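Long-range contact in SusD/RagB family nutrient-binding outer membrane lipoprotein (Bacteroides vulgatus, PDB 4F7A), which probably binds glycans, perhaps mucin O-glycans, at the outer membrane as a SusD-like lipoprotein built around TPR-like helices: residues T261-G273 against H291-Y303. Residues are numbered along the deposited sequence; the frame is centred on the assembly and turned at random.
Sequences TYMGATIASVLNG and HTEEYLGVPQGVY
Asn-272 and Tyr-295 illustrate how a side chain on a helix can fasten an irregular loop by its backbone. From CB, the Asn-272 side chain runs to CG, set beside its own backbone N (chi1 -79°) and 4.0 Å from Tyr-295 O, and there divides. ND2 donates to Tyr-295 O at 2.9 Å, with the acceptor almost in the amide plane; OD1, 3.7 Å from Tyr-295 CB, accepts from a water that in turn accepts from Tyr-295 N, so the carboxamide holds the Tyr-295 carbonyl directly and its backbone N-H through the water. Amide and ring cross obliquely, their planes 55° apart, with OD1 nearest the ring at CD1. With an alanine here, Tyr-295 O would probably lose this donor and the water its link to the helix. In this SusD-like protein the contact ties the strand-to-helix junction at Gly-264, the N-cap of helix 265-273, to the loop that follows helix 279-282. A single beta bridge joins Gly-264 to Val-298: Val-298 N donates to Met-263 O (2.7 Å), while Ala-265 N donates to Val-298 O (2.8 Å). Gly-297 fits tightly beneath the first helical turn, its N 3.5 Å from Ala-268 CB and its CA making a CA-H...O contact with Gly-264 O at 3.5 Å. Beside it the extended selenomethionine Met-263 brings SE to Tyr-295 CB at 3.9 Å, near the plane of the ring at its edge.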
ATOM      1  N   THR A 261       3.329   9.187 -15.204  1.00 16.92           N
ATOM      2  CA  THR A 261       2.690   7.983 -14.655  1.00 13.41           C
ATOM      3  C   THR A 261       2.207   7.034 -15.751  1.00 14.95           C
ATOM      4  O   THR A 261       1.063   7.106 -16.186  1.00 15.17           O
ATOM      5  CB  THR A 261       1.503   8.386 -13.761  1.00 15.81           C
ATOM      6  OG1 THR A 261       0.619   9.218 -14.515  1.00 16.59           O
ATOM      7  CG2 THR A 261       2.000   9.139 -12.514  1.00 10.48           C
ATOM      8  N   TYR A 262       3.103   6.162 -16.208  1.00 12.01           N
ATOM      9  CA  TYR A 262       2.788   5.176 -17.230  1.00 12.43           C
ATOM     10  C   TYR A 262       2.454   3.842 -16.598  1.00 11.13           C
ATOM     11  O   TYR A 262       2.862   3.547 -15.471  1.00 11.49           O
ATOM     12  CB  TYR A 262       3.967   4.992 -18.217  1.00 12.46           C
ATOM     13  CG  TYR A 262       4.113   6.139 -19.168  1.00 11.09           C
ATOM     14  CD1 TYR A 262       4.635   7.367 -18.740  1.00 14.44           C
ATOM     15  CD2 TYR A 262       3.675   6.033 -20.486  1.00 14.97           C
ATOM     16  CE1 TYR A 262       4.770   8.425 -19.613  1.00 15.42           C
ATOM     17  CE2 TYR A 262       3.791   7.104 -21.356  1.00 13.55           C
ATOM     18  CZ  TYR A 262       4.328   8.298 -20.912  1.00 12.56           C
ATOM     19  OH  TYR A 262       4.445   9.381 -21.784  1.00 18.13           O
HETATM   20  N   MSE A 263       1.712   3.052 -17.355  1.00 12.57           N
HETATM   21  CA  MSE A 263       1.381   1.676 -17.037  1.00 11.73           C
HETATM   22  C   MSE A 263       2.630   0.792 -16.941  1.00 12.16           C
HETATM   23  O   MSE A 263       3.524   0.899 -17.766  1.00 13.66           O
HETATM   24  CB  MSE A 263       0.496   1.139 -18.166  1.00 11.74           C
HETATM   25  CG  MSE A 263      -0.208  -0.157 -17.855  1.00 12.96           C
HETATM   26 SE   MSE A 263      -1.252  -0.702 -19.373  0.75  8.00          SE
HETATM   27  CE  MSE A 263      -2.566  -1.791 -18.454  1.00 12.50           C
ATOM     28  N   GLY A 264       2.694  -0.085 -15.936  1.00 10.48           N
ATOM     29  CA  GLY A 264       3.812  -1.031 -15.838  1.00 11.54           C
ATOM     30  C   GLY A 264       3.571  -2.291 -16.660  1.00 13.04           C
ATOM     31  O   GLY A 264       2.421  -2.682 -16.909  1.00 12.02           O
ATOM     32  N   ALA A 265       4.648  -2.923 -17.117  1.00 11.40           N
ATOM     33  CA  ALA A 265       4.549  -4.162 -17.914  1.00 12.17           C
ATOM     34  C   ALA A 265       3.751  -5.307 -17.264  1.00  9.53           C
ATOM     35  O   ALA A 265       3.019  -6.019 -17.960  1.00 10.55           O
ATOM     36  CB  ALA A 265       5.963  -4.675 -18.313  1.00  9.34           C
ATOM     37  N   THR A 266       3.858  -5.495 -15.957  1.00 10.47           N
ATOM     38  CA  THR A 266       3.157  -6.605 -15.312  1.00  9.94           C
ATOM     39  C   THR A 266       1.662  -6.379 -15.297  1.00 10.51           C
ATOM     40  O   THR A 266       0.931  -7.285 -15.593  1.00 11.17           O
ATOM     41  CB  THR A 266       3.652  -6.936 -13.864  1.00 10.76           C
ATOM     42  OG1 THR A 266       5.084  -7.121 -13.858  1.00 12.15           O
ATOM     43  CG2 THR A 266       3.006  -8.219 -13.373  1.00 12.01           C
ATOM     44  N   ILE A 267       1.214  -5.166 -14.981  1.00 10.42           N
ATOM     45  CA  ILE A 267      -0.217  -4.884 -14.962  1.00  9.37           C
ATOM     46  C   ILE A 267      -0.784  -4.906 -16.396  1.00 10.12           C
ATOM     47  O   ILE A 267      -1.912  -5.365 -16.592  1.00 11.76           O
ATOM     48  CB  ILE A 267      -0.555  -3.617 -14.128  1.00  8.87           C
ATOM     49  CG1 ILE A 267      -2.059  -3.603 -13.780  1.00 12.13           C
ATOM     50  CG2 ILE A 267      -0.135  -2.304 -14.831  1.00 11.68           C
ATOM     51  CD1 ILE A 267      -2.422  -2.640 -12.605  1.00 12.18           C
ATOM     52  N   ALA A 268       0.009  -4.543 -17.414  1.00 11.24           N
ATOM     53  CA  ALA A 268      -0.433  -4.715 -18.819  1.00 12.23           C
ATOM     54  C   ALA A 268      -0.585  -6.208 -19.167  1.00 12.14           C
ATOM     55  O   ALA A 268      -1.571  -6.603 -19.756  1.00 12.90           O
ATOM     56  CB  ALA A 268       0.517  -4.055 -19.788  1.00 11.49           C
ATOM     57  N   SER A 269       0.373  -7.029 -18.750  1.00 10.08           N
ATOM     58  CA  SER A 269       0.287  -8.475 -18.953  1.00 12.83           C
ATOM     59  C   SER A 269      -0.985  -9.080 -18.345  1.00 13.15           C
ATOM     60  O   SER A 269      -1.698  -9.829 -19.012  1.00 12.37           O
ATOM     61  CB  SER A 269       1.516  -9.179 -18.372  1.00 12.92           C
ATOM     62  OG  SER A 269       1.331 -10.576 -18.397  1.00 11.24           O
ATOM     63  N   VAL A 270      -1.241  -8.738 -17.080  1.00 12.73           N
ATOM     64  CA  VAL A 270      -2.372  -9.259 -16.352  1.00 13.85           C
ATOM     65  C   VAL A 270      -3.706  -8.758 -16.919  1.00 12.19           C
ATOM     66  O   VAL A 270      -4.591  -9.545 -17.219  1.00 11.35           O
ATOM     67  CB  VAL A 270      -2.240  -8.957 -14.818  1.00 13.05           C
ATOM     68  CG1 VAL A 270      -3.516  -9.273 -14.095  1.00 10.77           C
ATOM     69  CG2 VAL A 270      -1.049  -9.724 -14.232  1.00 13.49           C
ATOM     70  N   LEU A 271      -3.863  -7.452 -17.046  1.00 11.04           N
ATOM     71  CA  LEU A 271      -5.142  -6.920 -17.429  1.00 12.14           C
ATOM     72  C   LEU A 271      -5.485  -7.246 -18.892  1.00 13.28           C
ATOM     73  O   LEU A 271      -6.648  -7.520 -19.208  1.00 11.43           O
ATOM     74  CB  LEU A 271      -5.193  -5.424 -17.133  1.00 12.31           C
ATOM     75  CG  LEU A 271      -5.118  -4.985 -15.659  1.00 13.08           C
ATOM     76  CD1 LEU A 271      -5.186  -3.428 -15.541  1.00 10.06           C
ATOM     77  CD2 LEU A 271      -6.193  -5.608 -14.816  1.00 15.19           C
ATOM     78  N   ASN A 272      -4.486  -7.257 -19.779  1.00 13.94           N
ATOM     79  CA  ASN A 272      -4.739  -7.675 -21.167  1.00 15.41           C
ATOM     80  C   ASN A 272      -5.119  -9.156 -21.233  1.00 14.41           C
ATOM     81  O   ASN A 272      -6.088  -9.523 -21.885  1.00 12.68           O
ATOM     82  CB  ASN A 272      -3.521  -7.468 -22.076  1.00 16.14           C
ATOM     83  CG  ASN A 272      -3.363  -6.024 -22.527  1.00 23.24           C
ATOM     84  OD1 ASN A 272      -4.320  -5.419 -22.995  1.00 19.71           O
ATOM     85  ND2 ASN A 272      -2.132  -5.494 -22.451  1.00 14.51           N
ATOM     86  N   GLY A 273      -4.343 -10.013 -20.595  1.00 13.46           N
ATOM     87  CA  GLY A 273      -4.605 -11.455 -20.697  1.00 11.94           C
ATOM     88  C   GLY A 273      -5.924 -11.887 -20.064  1.00 13.85           C
ATOM     89  O   GLY A 273      -6.595 -12.782 -20.565  1.00 14.69           O
ATOM     90  N   HIS A 291       0.026   0.775 -32.705  1.00 23.30           N
ATOM     91  CA  HIS A 291      -0.351   0.102 -31.458  1.00 21.05           C
ATOM     92  C   HIS A 291      -1.378   0.906 -30.659  1.00 21.01           C
ATOM     93  O   HIS A 291      -1.481   0.786 -29.424  1.00 18.75           O
ATOM     94  CB  HIS A 291       0.898  -0.139 -30.622  1.00 21.36           C
ATOM     95  CG  HIS A 291       1.885  -1.052 -31.271  1.00 20.86           C
ATOM     96  ND1 HIS A 291       1.774  -2.425 -31.220  1.00 26.24           N
ATOM     97  CD2 HIS A 291       2.987  -0.789 -32.011  1.00 26.07           C
ATOM     98  CE1 HIS A 291       2.764  -2.969 -31.908  1.00 23.47           C
ATOM     99  NE2 HIS A 291       3.520  -1.998 -32.388  1.00 25.28           N
ATOM    100  N   THR A 292      -2.147   1.727 -31.356  1.00 19.97           N
ATOM    101  CA  THR A 292      -2.922   2.767 -30.695  1.00 20.38           C
ATOM    102  C   THR A 292      -4.206   2.238 -30.085  1.00 20.00           C
ATOM    103  O   THR A 292      -4.923   2.978 -29.442  1.00 22.13           O
ATOM    104  CB  THR A 292      -3.264   3.947 -31.649  1.00 23.19           C
ATOM    105  OG1 THR A 292      -4.002   3.447 -32.761  1.00 25.07           O
ATOM    106  CG2 THR A 292      -2.002   4.649 -32.160  1.00 24.90           C
ATOM    107  N   GLU A 293      -4.509   0.964 -30.291  1.00 20.78           N
ATOM    108  CA  GLU A 293      -5.615   0.337 -29.588  1.00 22.05           C
ATOM    109  C   GLU A 293      -5.131  -0.685 -28.541  1.00 20.15           C
ATOM    110  O   GLU A 293      -5.934  -1.387 -27.938  1.00 23.54           O
ATOM    111  CB  GLU A 293      -6.542  -0.352 -30.591  1.00 26.22           C
ATOM    112  CG  GLU A 293      -7.092   0.567 -31.676  1.00 35.69           C
ATOM    113  CD  GLU A 293      -8.005  -0.187 -32.624  1.00 49.37           C
ATOM    114  OE1 GLU A 293      -9.024  -0.725 -32.141  1.00 56.43           O
ATOM    115  OE2 GLU A 293      -7.699  -0.255 -33.836  1.00 52.85           O
ATOM    116  N   GLU A 294      -3.831  -0.775 -28.323  1.00 17.13           N
ATOM    117  CA  GLU A 294      -3.274  -1.735 -27.372  1.00 17.34           C
ATOM    118  C   GLU A 294      -2.888  -1.053 -26.063  1.00 16.47           C
ATOM    119  O   GLU A 294      -2.612   0.167 -26.014  1.00 17.15           O
ATOM    120  CB  GLU A 294      -2.060  -2.437 -27.983  1.00 18.90           C
ATOM    121  CG  GLU A 294      -2.409  -3.310 -29.186  1.00 24.41           C
ATOM    122  CD  GLU A 294      -1.231  -3.482 -30.133  1.00 32.01           C
ATOM    123  OE1 GLU A 294      -0.105  -3.665 -29.644  1.00 23.20           O
ATOM    124  OE2 GLU A 294      -1.428  -3.384 -31.363  1.00 33.32           O
ATOM    125  N   TYR A 295      -2.863  -1.844 -25.010  1.00 13.50           N
ATOM    126  CA  TYR A 295      -2.355  -1.379 -23.721  1.00 11.69           C
ATOM    127  C   TYR A 295      -0.952  -1.909 -23.561  1.00 14.51           C
ATOM    128  O   TYR A 295      -0.743  -3.127 -23.491  1.00 15.35           O
ATOM    129  CB  TYR A 295      -3.242  -1.856 -22.579  1.00 11.47           C
ATOM    130  CG  TYR A 295      -4.594  -1.170 -22.616  1.00 12.32           C
ATOM    131  CD1 TYR A 295      -5.616  -1.635 -23.429  1.00 15.96           C
ATOM    132  CD2 TYR A 295      -4.825  -0.024 -21.859  1.00 14.49           C
ATOM    133  CE1 TYR A 295      -6.857  -0.968 -23.492  1.00 16.85           C
ATOM    134  CE2 TYR A 295      -6.043   0.643 -21.911  1.00 16.59           C
ATOM    135  CZ  TYR A 295      -7.054   0.160 -22.710  1.00 20.59           C
ATOM    136  OH  TYR A 295      -8.247   0.832 -22.748  1.00 18.66           O
ATOM    137  N   LEU A 296       0.011  -1.002 -23.492  1.00 13.16           N
ATOM    138  CA  LEU A 296       1.424  -1.370 -23.411  1.00 12.49           C
ATOM    139  C   LEU A 296       2.002  -0.840 -22.112  1.00 13.16           C
ATOM    140  O   LEU A 296       1.887   0.340 -21.831  1.00 11.74           O
ATOM    141  CB  LEU A 296       2.202  -0.789 -24.595  1.00 14.96           C
ATOM    142  CG  LEU A 296       1.796  -1.210 -25.996  1.00 15.41           C
ATOM    143  CD1 LEU A 296       2.712  -0.533 -27.025  1.00 12.37           C
ATOM    144  CD2 LEU A 296       1.830  -2.758 -26.168  1.00 12.69           C
ATOM    145  N   GLY A 297       2.593  -1.734 -21.315  1.00 13.55           N
ATOM    146  CA  GLY A 297       3.226  -1.398 -20.064  1.00 12.37           C
ATOM    147  C   GLY A 297       4.745  -1.321 -20.134  1.00 13.10           C
ATOM    148  O   GLY A 297       5.393  -2.090 -20.846  1.00 14.60           O
ATOM    149  N   VAL A 298       5.312  -0.402 -19.362  1.00 11.08           N
ATOM    150  CA  VAL A 298       6.739  -0.200 -19.329  1.00 12.59           C
ATOM    151  C   VAL A 298       7.441  -1.285 -18.520  1.00 12.96           C
ATOM    152  O   VAL A 298       7.107  -1.506 -17.358  1.00 13.40           O
ATOM    153  CB  VAL A 298       7.054   1.208 -18.744  1.00 10.94           C
ATOM    154  CG1 VAL A 298       8.562   1.477 -18.718  1.00 13.00           C
ATOM    155  CG2 VAL A 298       6.283   2.295 -19.574  1.00 12.68           C
ATOM    156  N   PRO A 299       8.423  -1.972 -19.121  1.00 11.93           N
ATOM    157  CA  PRO A 299       9.162  -2.978 -18.344  1.00 13.74           C
ATOM    158  C   PRO A 299      10.150  -2.323 -17.381  1.00 14.04           C
ATOM    159  O   PRO A 299      10.867  -1.402 -17.768  1.00 13.56           O
ATOM    160  CB  PRO A 299       9.934  -3.749 -19.418  1.00 14.39           C
ATOM    161  CG  PRO A 299      10.169  -2.714 -20.482  1.00 15.51           C
ATOM    162  CD  PRO A 299       8.957  -1.823 -20.479  1.00 14.05           C
ATOM    163  N   GLN A 300      10.207  -2.808 -16.148  1.00 13.48           N
ATOM    164  CA  GLN A 300      11.162  -2.261 -15.187  1.00 14.44           C
ATOM    165  C   GLN A 300      12.588  -2.732 -15.503  1.00 14.88           C
ATOM    166  O   GLN A 300      12.813  -3.865 -15.940  1.00 15.17           O
ATOM    167  CB  GLN A 300      10.789  -2.664 -13.747  1.00 15.40           C
ATOM    168  CG  GLN A 300      11.425  -1.749 -12.690  1.00 13.79           C
ATOM    169  CD  GLN A 300      11.335  -2.283 -11.293  1.00 18.56           C
ATOM    170  OE1 GLN A 300      10.234  -2.554 -10.805  1.00 18.43           O
ATOM    171  NE2 GLN A 300      12.480  -2.350 -10.598  1.00 13.68           N
ATOM    172  N   GLY A 301      13.550  -1.857 -15.252  1.00 13.61           N
ATOM    173  CA  GLY A 301      14.966  -2.226 -15.307  1.00 13.86           C
ATOM    174  C   GLY A 301      15.583  -2.212 -16.676  1.00 14.14           C
ATOM    175  O   GLY A 301      16.522  -2.976 -16.935  1.00 14.04           O
ATOM    176  N   VAL A 302      15.064  -1.365 -17.571  1.00 13.35           N
ATOM    177  CA  VAL A 302      15.697  -1.145 -18.863  1.00 13.78           C
ATOM    178  C   VAL A 302      16.631   0.075 -18.715  1.00 16.56           C
ATOM    179  O   VAL A 302      16.178   1.200 -18.514  1.00 15.67           O
ATOM    180  CB  VAL A 302      14.668  -0.924 -19.981  1.00 13.40           C
ATOM    181  CG1 VAL A 302      15.369  -0.635 -21.320  1.00 11.47           C
ATOM    182  CG2 VAL A 302      13.775  -2.162 -20.126  1.00 14.71           C
ATOM    183  N   TYR A 303      17.927  -0.181 -18.782  1.00 16.74           N
ATOM    184  CA  TYR A 303      18.926   0.825 -18.487  1.00 17.48           C
ATOM    185  C   TYR A 303      18.923   1.885 -19.572  1.00 18.60           C
ATOM    186  O   TYR A 303      18.892   1.569 -20.753  1.00 17.57           O
ATOM    187  CB  TYR A 303      20.323   0.191 -18.392  1.00 17.58           C
ATOM    188  CG  TYR A 303      21.396   1.221 -18.155  1.00 16.25           C
ATOM    189  CD1 TYR A 303      21.673   1.684 -16.865  1.00 15.72           C
ATOM    190  CD2 TYR A 303      22.089   1.787 -19.220  1.00 21.33           C
ATOM    191  CE1 TYR A 303      22.644   2.639 -16.640  1.00 19.10           C
ATOM    192  CE2 TYR A 303      23.052   2.773 -19.005  1.00 28.08           C
ATOM    193  CZ  TYR A 303      23.321   3.190 -17.716  1.00 25.37           C
ATOM    194  OH  TYR A 303      24.270   4.156 -17.502  1.00 28.27           O
TER
HETATM  195  O   HOH W   1      -3.817  -4.477 -25.445  1.00 14.49           O